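Local coordinates for protein Isomerase/lactonizing enzyme (Agrobacterium fabrum str. C58, PDB 2NQL) that belongs to the enolase superfamily, pairing a mandelate racemase/muconate lactonizing enzyme-type N-terminal domain with a barrel domain that binds a sodium ion, at residues Gly148-Tyr156 with Cys360-Pro368; Glu289-Ile299 with Phe323-Leu334. All coordinates share one frame; numbering follows the deposited sequence.

Contacts 1 and 2 illustrate two different ways in which parts of the barrel domain are joined: antiparallel backbone pairing between a barrel strand and a hairpin, and side-chain packing between helices. Their centres lie about 14 Å apart and they touch directly. V150 N of contact 1 probably donates a hydrogen bond to S332 O of contact 2, 3.2 Å away, while L367 rests on L328. H340 also joins them: its ring meets Y365 edge-to-face and its NE2 is hydrogen-bonded to S327 OG. The sodium ion, held by E240 and E266, is about 7 Å from the nearest side-chain atom of E289 in contact 2 and about 12 Å from that of Y365 in contact 1.

Contact 1: residues Gly148-Tyr156 with Cys360-Pro368; sequences GGVDSFPAY and CREGRYHLP. With SO4 (sulfate ion), chain C; SO4 (sulfate ion), chain F.
F153 and Y365 face each other as the hydrogen-bonded pair of a short antiparallel ladder. Y365 N donates to F153 O over 2.9 Å, and F153 N returns a longer bond of 3.3 Å to Y365 O. L367 N to D151 O extends the ladder at one end, and A155 N to G363 O at the other. The type I' turn from R361 to R364 supplies that last carbonyl as it reverses the chain.

The charged layer centres on R364. Bent at chi3 (72°), its chain lays the guanidinium beside S152, with one face against F153 CA. R364 NH2 gives a bond of 2.9 Å to S152 OG, close to the guanidinium plane, and another of 2.8 Å to O3 of one sulfate. R364 NH1 reaches O2 of the same ion at 2.9 Å. S152 OG in turn hydrogen-bonds a second sulfate, and a water ties this ion to D151 O and H366 ND1.

The apolar contacts gather round F153 and A155. F153 CE1 meets Y365 CD2 at 3.7 Å, the rings tilted 59° to each other, and F153 CE2 touches L367 CD1. A155 CB touches both Y365 CD2 and C360 SG, each at 3.6 Å.

The hairpin pairs antiparallel with strand 152-158, which is itself flanked in parallel by strands 182-186 and 340-342; F153 and Y365 pack on L328 of helix 322-331, A155 and C360 on F342.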
loop_
_atom_site.group_PDB
_atom_site.type_symbol
_atom_site.label_atom_id
_atom_site.label_comp_id
_atom_site.label_asym_id
_atom_site.label_seq_id
_atom_site.Cartn_x
_atom_site.Cartn_y
_atom_site.Cartn_z
ATOM N N GLY A 148 -30.835 1.146 -6.273
ATOM C CA GLY A 148 -31.743 0.355 -5.437
ATOM C C GLY A 148 -31.025 -0.752 -4.695
ATOM O O GLY A 148 -30.147 -1.412 -5.236
ATOM N N GLY A 149 -31.379 -0.932 -3.430
ATOM C CA GLY A 149 -30.950 -2.112 -2.717
ATOM C C GLY A 149 -32.012 -2.597 -1.765
ATOM O O GLY A 149 -32.992 -1.892 -1.493
ATOM N N VAL A 150 -31.792 -3.793 -1.239
ATOM C CA VAL A 150 -32.670 -4.375 -0.216
ATOM C C VAL A 150 -32.526 -3.594 1.111
ATOM O O VAL A 150 -31.593 -2.786 1.286
ATOM C CB VAL A 150 -32.383 -5.894 -0.029
ATOM C CG1 VAL A 150 -32.580 -6.637 -1.334
ATOM C CG2 VAL A 150 -30.936 -6.148 0.502
ATOM N N ASP A 151 -33.451 -3.807 2.037
ATOM C CA ASP A 151 -33.393 -3.089 3.313
ATOM C C ASP A 151 -32.989 -3.981 4.468
ATOM O O ASP A 151 -32.921 -3.518 5.612
ATOM C CB ASP A 151 -34.731 -2.425 3.627
ATOM C CG ASP A 151 -35.169 -1.469 2.554
ATOM O OD1 ASP A 151 -34.329 -0.680 2.074
ATOM O OD2 ASP A 151 -36.354 -1.518 2.175
ATOM N N SER A 152 -32.742 -5.260 4.172
ATOM C CA SER A 152 -32.268 -6.202 5.175
ATOM C C SER A 152 -31.538 -7.324 4.474
ATOM O O SER A 152 -31.789 -7.593 3.293
ATOM C CB SER A 152 -33.434 -6.745 6.058
ATOM O OG SER A 152 -34.338 -7.538 5.301
ATOM N N PHE A 153 -30.624 -7.977 5.190
ATOM C CA PHE A 153 -29.977 -9.195 4.693
ATOM C C PHE A 153 -29.364 -9.972 5.847
ATOM O O PHE A 153 -29.275 -9.433 6.961
ATOM C CB PHE A 153 -28.928 -8.889 3.584
ATOM C CG PHE A 153 -28.010 -7.727 3.891
ATOM C CD1 PHE A 153 -27.029 -7.818 4.883
ATOM C CD2 PHE A 153 -28.103 -6.550 3.142
ATOM C CE1 PHE A 153 -26.171 -6.753 5.139
ATOM C CE2 PHE A 153 -27.236 -5.488 3.378
ATOM C CZ PHE A 153 -26.272 -5.586 4.387
ATOM N N PRO A 154 -28.988 -11.250 5.612
ATOM C CA PRO A 154 -28.461 -12.068 6.697
ATOM C C PRO A 154 -27.174 -11.558 7.333
ATOM O O PRO A 154 -26.348 -10.930 6.667
ATOM C CB PRO A 154 -28.212 -13.418 6.001
ATOM C CG PRO A 154 -29.226 -13.440 4.926
ATOM C CD PRO A 154 -29.121 -12.063 4.384
ATOM N N ALA A 155 -27.031 -11.840 8.621
ATOM C CA ALA A 155 -25.843 -11.495 9.385
ATOM C C ALA A 155 -25.327 -12.750 10.077
ATOM O O ALA A 155 -26.122 -13.546 10.591
ATOM C CB ALA A 155 -26.188 -10.416 10.399
ATOM N N TYR A 156 -24.010 -12.962 10.058
ATOM C CA TYR A 156 -23.415 -14.064 10.810
ATOM C C TYR A 156 -22.633 -13.575 12.001
ATOM O O TYR A 156 -21.997 -12.511 11.951
ATOM C CB TYR A 156 -22.579 -14.998 9.930
ATOM C CG TYR A 156 -21.213 -14.508 9.495
ATOM C CD1 TYR A 156 -20.079 -14.708 10.311
ATOM C CD2 TYR A 156 -21.039 -13.856 8.272
ATOM C CE1 TYR A 156 -18.828 -14.283 9.910
ATOM C CE2 TYR A 156 -19.759 -13.432 7.851
ATOM C CZ TYR A 156 -18.675 -13.642 8.675
ATOM O OH TYR A 156 -17.421 -13.229 8.295
ATOM N N CYS A 360 -29.172 -4.710 13.917
ATOM C CA CYS A 360 -29.029 -6.112 13.582
ATOM C C CYS A 360 -29.742 -6.930 14.655
ATOM O O CYS A 360 -29.446 -6.772 15.837
ATOM C CB CYS A 360 -27.543 -6.469 13.550
ATOM S SG CYS A 360 -27.204 -8.130 12.940
ATOM N N ARG A 361 -30.711 -7.744 14.238
ATOM C CA ARG A 361 -31.429 -8.619 15.166
ATOM C C ARG A 361 -31.958 -9.863 14.457
ATOM O O ARG A 361 -32.211 -9.843 13.250
ATOM C CB ARG A 361 -32.532 -7.854 15.919
ATOM C CG ARG A 361 -33.550 -7.191 15.050
ATOM C CD ARG A 361 -34.501 -6.230 15.821
ATOM N NE ARG A 361 -35.598 -5.915 14.906
ATOM C CZ ARG A 361 -35.687 -4.839 14.119
ATOM N NH1 ARG A 361 -34.768 -3.872 14.140
ATOM N NH2 ARG A 361 -36.739 -4.716 13.319
ATOM N N GLU A 362 -32.077 -10.956 15.216
ATOM C CA GLU A 362 -32.604 -12.238 14.703
ATOM C C GLU A 362 -31.927 -12.672 13.412
ATOM O O GLU A 362 -32.578 -13.075 12.424
ATOM C CB GLU A 362 -34.120 -12.150 14.511
ATOM C CG GLU A 362 -34.848 -13.484 14.650
ATOM C CD GLU A 362 -36.349 -13.300 14.724
ATOM O OE1 GLU A 362 -36.907 -12.611 13.844
ATOM O OE2 GLU A 362 -36.968 -13.824 15.672
ATOM N N GLY A 363 -30.598 -12.548 13.406
ATOM C CA GLY A 363 -29.828 -12.989 12.271
ATOM C C GLY A 363 -29.862 -12.118 11.034
ATOM O O GLY A 363 -29.457 -12.583 9.962
ATOM N N ARG A 364 -30.348 -10.872 11.147
ATOM C CA ARG A 364 -30.420 -9.979 9.966
ATOM C C ARG A 364 -30.049 -8.524 10.296
ATOM O O ARG A 364 -30.508 -7.963 11.289
ATOM C CB ARG A 364 -31.804 -9.961 9.302
ATOM C CG ARG A 364 -32.323 -11.297 8.797
ATOM C CD ARG A 364 -33.712 -11.180 8.217
ATOM N NE ARG A 364 -33.759 -10.492 6.931
ATOM C CZ ARG A 364 -33.365 -10.998 5.762
ATOM N NH1 ARG A 364 -32.863 -12.232 5.667
ATOM N NH2 ARG A 364 -33.483 -10.257 4.669
ATOM N N TYR A 365 -29.263 -7.906 9.413
ATOM C CA TYR A 365 -29.085 -6.459 9.437
ATOM C C TYR A 365 -30.335 -5.792 8.910
ATOM O O TYR A 365 -30.930 -6.266 7.941
ATOM C CB TYR A 365 -27.928 -6.049 8.524
ATOM C CG TYR A 365 -26.583 -6.147 9.172
ATOM C CD1 TYR A 365 -26.172 -5.191 10.115
ATOM C CD2 TYR A 365 -25.697 -7.167 8.827
ATOM C CE1 TYR A 365 -24.907 -5.244 10.695
ATOM C CE2 TYR A 365 -24.419 -7.221 9.392
ATOM C CZ TYR A 365 -24.042 -6.249 10.333
ATOM O OH TYR A 365 -22.800 -6.286 10.900
ATOM N N HIS A 366 -30.706 -4.703 9.568
ATOM C CA HIS A 366 -31.730 -3.767 9.104
ATOM C C HIS A 366 -31.129 -2.403 8.796
ATOM O O HIS A 366 -30.569 -1.727 9.682
ATOM C CB HIS A 366 -32.801 -3.608 10.185
ATOM C CG HIS A 366 -33.552 -4.870 10.454
ATOM N ND1 HIS A 366 -34.812 -5.100 9.954
ATOM C CD2 HIS A 366 -33.196 -5.999 11.115
ATOM C CE1 HIS A 366 -35.218 -6.302 10.330
ATOM N NE2 HIS A 366 -34.252 -6.872 11.028
ATOM N N LEU A 367 -31.274 -1.987 7.542
ATOM C CA LEU A 367 -30.557 -0.804 7.052
ATOM C C LEU A 367 -31.224 0.478 7.531
ATOM O O LEU A 367 -32.440 0.491 7.732
ATOM C CB LEU A 367 -30.505 -0.827 5.519
ATOM C CG LEU A 367 -29.283 -1.615 5.019
ATOM C CD1 LEU A 367 -29.347 -3.133 5.213
ATOM C CD2 LEU A 367 -28.987 -1.276 3.616
ATOM N N PRO A 368 -30.449 1.579 7.660
ATOM C CA PRO A 368 -31.046 2.839 8.072
ATOM C C PRO A 368 -31.916 3.406 6.952
ATOM O O PRO A 368 -31.804 2.954 5.798
ATOM C CB PRO A 368 -29.824 3.734 8.340
ATOM C CG PRO A 368 -28.787 3.196 7.463
ATOM C CD PRO A 368 -29.000 1.723 7.397
HETATM S S SO4 C . -32.199 -12.776 2.092
HETATM O O1 SO4 C . -31.010 -13.136 1.299
HETATM O O2 SO4 C . -32.314 -13.681 3.236
HETATM O O3 SO4 C . -32.056 -11.403 2.568
HETATM O O4 SO4 C . -33.412 -12.863 1.270
HETATM S S SO4 F . -37.150 -5.730 5.000
HETATM O O1 SO4 F . -36.253 -6.072 3.892
HETATM O O2 SO4 F . -36.883 -6.570 6.169
HETATM O O3 SO4 F . -36.886 -4.344 5.365
HETATM O O4 SO4 F . -38.557 -5.881 4.607
HETATM O O HOH W 1 -35.282 -3.533 7.406
#

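Contact 2: residues Glu289-Ile299 with Phe323-Leu334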
loop_
_atom_site.group_PDB
_atom_site.type_symbol
_atom_site.label_atom_id
_atom_site.label_comp_id
_atom_site.label_asym_id
_atom_site.label_seq_id
_atom_site.Cartn_x
_atom_site.Cartn_y
_atom_site.Cartn_z
ATOM N N GLU A 289 -13.836 -5.282 3.101
ATOM C CA GLU A 289 -13.960 -4.428 4.249
ATOM C C GLU A 289 -14.110 -2.971 3.832
ATOM O O GLU A 289 -13.164 -2.339 3.326
ATOM C CB GLU A 289 -12.756 -4.635 5.186
ATOM C CG GLU A 289 -12.677 -3.628 6.385
ATOM C CD GLU A 289 -14.014 -3.453 7.114
ATOM O OE1 GLU A 289 -14.519 -4.448 7.690
ATOM O OE2 GLU A 289 -14.566 -2.317 7.116
ATOM N N MET A 290 -15.308 -2.432 4.064
ATOM C CA MET A 290 -15.651 -1.095 3.584
ATOM C C MET A 290 -14.697 -0.019 4.141
ATOM O O MET A 290 -14.382 0.951 3.440
ATOM C CB MET A 290 -17.085 -0.755 4.004
ATOM C CG MET A 290 -17.512 0.662 3.696
ATOM S SD MET A 290 -17.419 1.133 1.942
ATOM C CE MET A 290 -18.760 0.177 1.252
ATOM N N GLY A 291 -14.238 -0.182 5.387
ATOM C CA GLY A 291 -13.358 0.813 6.008
ATOM C C GLY A 291 -12.002 0.961 5.317
ATOM O O GLY A 291 -11.366 2.014 5.412
ATOM N N HIS A 292 -11.576 -0.095 4.627
ATOM C CA HIS A 292 -10.343 -0.089 3.823
ATOM C C HIS A 292 -10.606 0.399 2.385
ATOM O O HIS A 292 -9.661 0.785 1.694
ATOM C CB HIS A 292 -9.708 -1.504 3.719
ATOM C CG HIS A 292 -8.944 -1.928 4.932
ATOM N ND1 HIS A 292 -8.118 -1.075 5.638
ATOM C CD2 HIS A 292 -8.857 -3.134 5.545
ATOM C CE1 HIS A 292 -7.560 -1.738 6.638
ATOM N NE2 HIS A 292 -7.999 -2.985 6.609
ATOM N N LYS A 293 -11.869 0.369 1.940
ATOM C CA LYS A 293 -12.180 0.354 0.494
ATOM C C LYS A 293 -12.964 1.560 -0.002
ATOM O O LYS A 293 -12.592 2.162 -1.011
ATOM C CB LYS A 293 -12.872 -0.961 0.061
ATOM C CG LYS A 293 -12.015 -2.187 0.269
ATOM C CD LYS A 293 -12.735 -3.442 -0.203
ATOM C CE LYS A 293 -11.847 -4.660 -0.088
ATOM N NZ LYS A 293 -11.490 -4.995 1.336
ATOM N N GLY A 294 -14.046 1.913 0.694
ATOM C CA GLY A 294 -14.932 2.996 0.264
ATOM C C GLY A 294 -15.974 2.405 -0.674
ATOM O O GLY A 294 -15.814 1.277 -1.143
ATOM N N ILE A 295 -17.039 3.162 -0.921
ATOM C CA ILE A 295 -18.199 2.663 -1.664
ATOM C C ILE A 295 -17.864 2.382 -3.133
ATOM O O ILE A 295 -18.211 1.328 -3.667
ATOM C CB ILE A 295 -19.400 3.633 -1.532
ATOM C CG1 ILE A 295 -19.985 3.539 -0.110
ATOM C CG2 ILE A 295 -20.518 3.314 -2.603
ATOM C CD1 ILE A 295 -20.777 4.742 0.301
ATOM N N THR A 296 -17.196 3.325 -3.783
ATOM C CA THR A 296 -16.769 3.116 -5.192
ATOM C C THR A 296 -16.025 1.782 -5.398
ATOM O O THR A 296 -16.387 1.002 -6.287
ATOM C CB THR A 296 -15.929 4.297 -5.684
ATOM O OG1 THR A 296 -16.705 5.495 -5.602
ATOM C CG2 THR A 296 -15.408 4.072 -7.128
ATOM N N ASN A 297 -15.020 1.502 -4.557
ATOM C CA ASN A 297 -14.284 0.231 -4.619
ATOM C C ASN A 297 -15.102 -0.999 -4.321
ATOM O O ASN A 297 -14.942 -2.033 -4.959
ATOM C CB ASN A 297 -13.046 0.263 -3.696
ATOM C CG ASN A 297 -11.861 0.975 -4.348
ATOM O OD1 ASN A 297 -11.601 0.793 -5.540
ATOM N ND2 ASN A 297 -11.125 1.761 -3.562
ATOM N N PHE A 298 -15.971 -0.876 -3.323
ATOM C CA PHE A 298 -16.798 -1.983 -2.860
ATOM C C PHE A 298 -17.750 -2.375 -4.005
ATOM O O PHE A 298 -17.871 -3.561 -4.312
ATOM C CB PHE A 298 -17.564 -1.477 -1.650
ATOM C CG PHE A 298 -18.015 -2.522 -0.684
ATOM C CD1 PHE A 298 -17.280 -2.776 0.485
ATOM C CD2 PHE A 298 -19.248 -3.160 -0.871
ATOM C CE1 PHE A 298 -17.748 -3.684 1.431
ATOM C CE2 PHE A 298 -19.720 -4.087 0.061
ATOM C CZ PHE A 298 -18.974 -4.344 1.209
ATOM N N ILE A 299 -18.372 -1.384 -4.658
ATOM C CA ILE A 299 -19.319 -1.599 -5.760
ATOM C C ILE A 299 -18.637 -2.311 -6.950
ATOM O O ILE A 299 -19.181 -3.230 -7.558
ATOM C CB ILE A 299 -19.975 -0.227 -6.184
ATOM C CG1 ILE A 299 -21.057 0.203 -5.179
ATOM C CG2 ILE A 299 -20.553 -0.257 -7.588
ATOM C CD1 ILE A 299 -21.997 -0.921 -4.732
ATOM N N PHE A 323 -18.417 3.690 8.564
ATOM C CA PHE A 323 -18.100 2.747 7.499
ATOM C C PHE A 323 -18.910 1.453 7.490
ATOM O O PHE A 323 -19.122 0.879 6.433
ATOM C CB PHE A 323 -16.595 2.548 7.231
ATOM C CG PHE A 323 -15.815 1.874 8.354
ATOM C CD1 PHE A 323 -16.017 0.531 8.692
ATOM C CD2 PHE A 323 -14.799 2.569 8.998
ATOM C CE1 PHE A 323 -15.237 -0.087 9.705
ATOM C CE2 PHE A 323 -14.022 1.980 10.014
ATOM C CZ PHE A 323 -14.237 0.646 10.360
ATOM N N LEU A 324 -19.400 1.025 8.650
ATOM C CA LEU A 324 -20.306 -0.126 8.637
ATOM C C LEU A 324 -21.620 0.225 7.907
ATOM O O LEU A 324 -22.095 -0.551 7.091
ATOM C CB LEU A 324 -20.599 -0.626 10.052
ATOM C CG LEU A 324 -21.572 -1.816 10.098
ATOM C CD1 LEU A 324 -21.031 -3.012 9.339
ATOM C CD2 LEU A 324 -21.856 -2.166 11.564
ATOM N N ALA A 325 -22.187 1.388 8.204
ATOM C CA ALA A 325 -23.395 1.828 7.526
ATOM C C ALA A 325 -23.173 1.923 6.019
ATOM O O ALA A 325 -24.004 1.457 5.243
ATOM C CB ALA A 325 -23.872 3.137 8.069
ATOM N N ALA A 326 -22.028 2.489 5.623
ATOM C CA ALA A 326 -21.593 2.451 4.213
ATOM C C ALA A 326 -21.539 1.041 3.638
ATOM O O ALA A 326 -22.041 0.818 2.528
ATOM C CB ALA A 326 -20.250 3.179 4.055
ATOM N N SER A 327 -20.960 0.086 4.386
ATOM C CA SER A 327 -20.906 -1.312 3.961
ATOM C C SER A 327 -22.323 -1.851 3.704
ATOM O O SER A 327 -22.548 -2.503 2.689
ATOM C CB SER A 327 -20.189 -2.211 4.987
ATOM O OG SER A 327 -19.963 -3.511 4.433
ATOM N N LEU A 328 -23.247 -1.593 4.628
ATOM C CA LEU A 328 -24.626 -2.074 4.468
ATOM C C LEU A 328 -25.275 -1.476 3.213
ATOM O O LEU A 328 -25.848 -2.222 2.417
ATOM C CB LEU A 328 -25.478 -1.772 5.719
ATOM C CG LEU A 328 -24.985 -2.274 7.077
ATOM C CD1 LEU A 328 -26.088 -2.072 8.099
ATOM C CD2 LEU A 328 -24.536 -3.738 7.037
ATOM N N GLN A 329 -25.173 -0.157 3.045
ATOM C CA GLN A 329 -25.698 0.541 1.852
ATOM C C GLN A 329 -25.202 -0.083 0.550
ATOM O O GLN A 329 -26.003 -0.463 -0.318
ATOM C CB GLN A 329 -25.316 2.028 1.853
ATOM C CG GLN A 329 -25.915 2.895 2.969
ATOM C CD GLN A 329 -27.415 3.182 2.790
ATOM O OE1 GLN A 329 -28.015 2.819 1.776
ATOM N NE2 GLN A 329 -28.012 3.851 3.774
ATOM N N ALA A 330 -23.881 -0.201 0.420
ATOM C CA ALA A 330 -23.294 -0.768 -0.794
ATOM C C ALA A 330 -23.633 -2.248 -0.942
ATOM O O ALA A 330 -23.992 -2.687 -2.029
ATOM C CB ALA A 330 -21.798 -0.570 -0.795
ATOM N N SER A 331 -23.522 -3.010 0.154
ATOM C CA SER A 331 -23.811 -4.459 0.126
ATOM C C SER A 331 -25.217 -4.762 -0.391
ATOM O O SER A 331 -25.434 -5.764 -1.091
ATOM C CB SER A 331 -23.684 -5.075 1.525
ATOM O OG SER A 331 -22.347 -5.030 1.981
ATOM N N SER A 332 -26.158 -3.896 -0.031
ATOM C CA SER A 332 -27.583 -4.111 -0.341
ATOM C C SER A 332 -27.908 -4.120 -1.832
ATOM O O SER A 332 -28.928 -4.657 -2.224
ATOM C CB SER A 332 -28.436 -3.071 0.370
ATOM O OG SER A 332 -28.369 -1.828 -0.305
ATOM N N THR A 333 -27.026 -3.531 -2.643
ATOM C CA THR A 333 -27.203 -3.391 -4.092
ATOM C C THR A 333 -26.613 -4.557 -4.876
ATOM O O THR A 333 -26.740 -4.602 -6.107
ATOM C CB THR A 333 -26.503 -2.089 -4.612
ATOM O OG1 THR A 333 -25.068 -2.274 -4.580
ATOM C CG2 THR A 333 -26.916 -0.882 -3.776
ATOM N N LEU A 334 -25.960 -5.485 -4.179
ATOM C CA LEU A 334 -25.117 -6.499 -4.812
ATOM C C LEU A 334 -25.853 -7.807 -5.014
ATOM O O LEU A 334 -26.323 -8.420 -4.058
ATOM C CB LEU A 334 -23.821 -6.732 -4.019
ATOM C CG LEU A 334 -22.918 -5.511 -3.741
ATOM C CD1 LEU A 334 -21.655 -5.900 -2.927
ATOM C CD2 LEU A 334 -22.520 -4.819 -5.037
HETATM O O HOH W 2 -17.366 -3.944 5.211
#
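F298, M290 and F323 bury the most surface here: M290 and F298 pack on helix 323-331, and F323 reaches from that helix to the other segment. M290 is a knob in the hole formed by F323, A326, S327 and A330. Its side chain leaves with CG anti to the backbone N (chi1 174°), which brings M290 CG to 3.2 Å from F323 O and 3.7 Å from A326 CB; bends at both later torsions then carry M290 CE to A330 CB, also at 3.7 Å.

F323 works in the reverse direction. G291 CA sits over one face of its ring in a CH-pi contact, 3.8 Å from the F323 ring centroid and 20° off the normal. Beside it E289 OE2, 3.5 Å from F323 CE1, accepts from G291 N and so caps the short helix about 290-293; the other carboxylate oxygen, OE1, is hydrogen-bonded to H315.

The F298 ring lies farther along the helix, against S327, A330 and S331. F298 CD2 touches A330 CB at 3.6 Å, F298 CE2 approaches S331 OG at 3.4 Å, and the L334 side chain crosses that of F298 at about a right angle, its CD1 touching F298 CE2. I295 adds its CD1 against A326.

The hydroxyls that border these apolar groups have polar partners of their own: S331 OG donates to S327 O within its helix, and S327 OG is bonded to H340. A water linking M290 N to S327 OG supplies a polar bridge between the segments. Cohesion across this buried interface therefore rests mainly on van der Waals fit, with the small residues A326, S327 and A330 making room for the large ones.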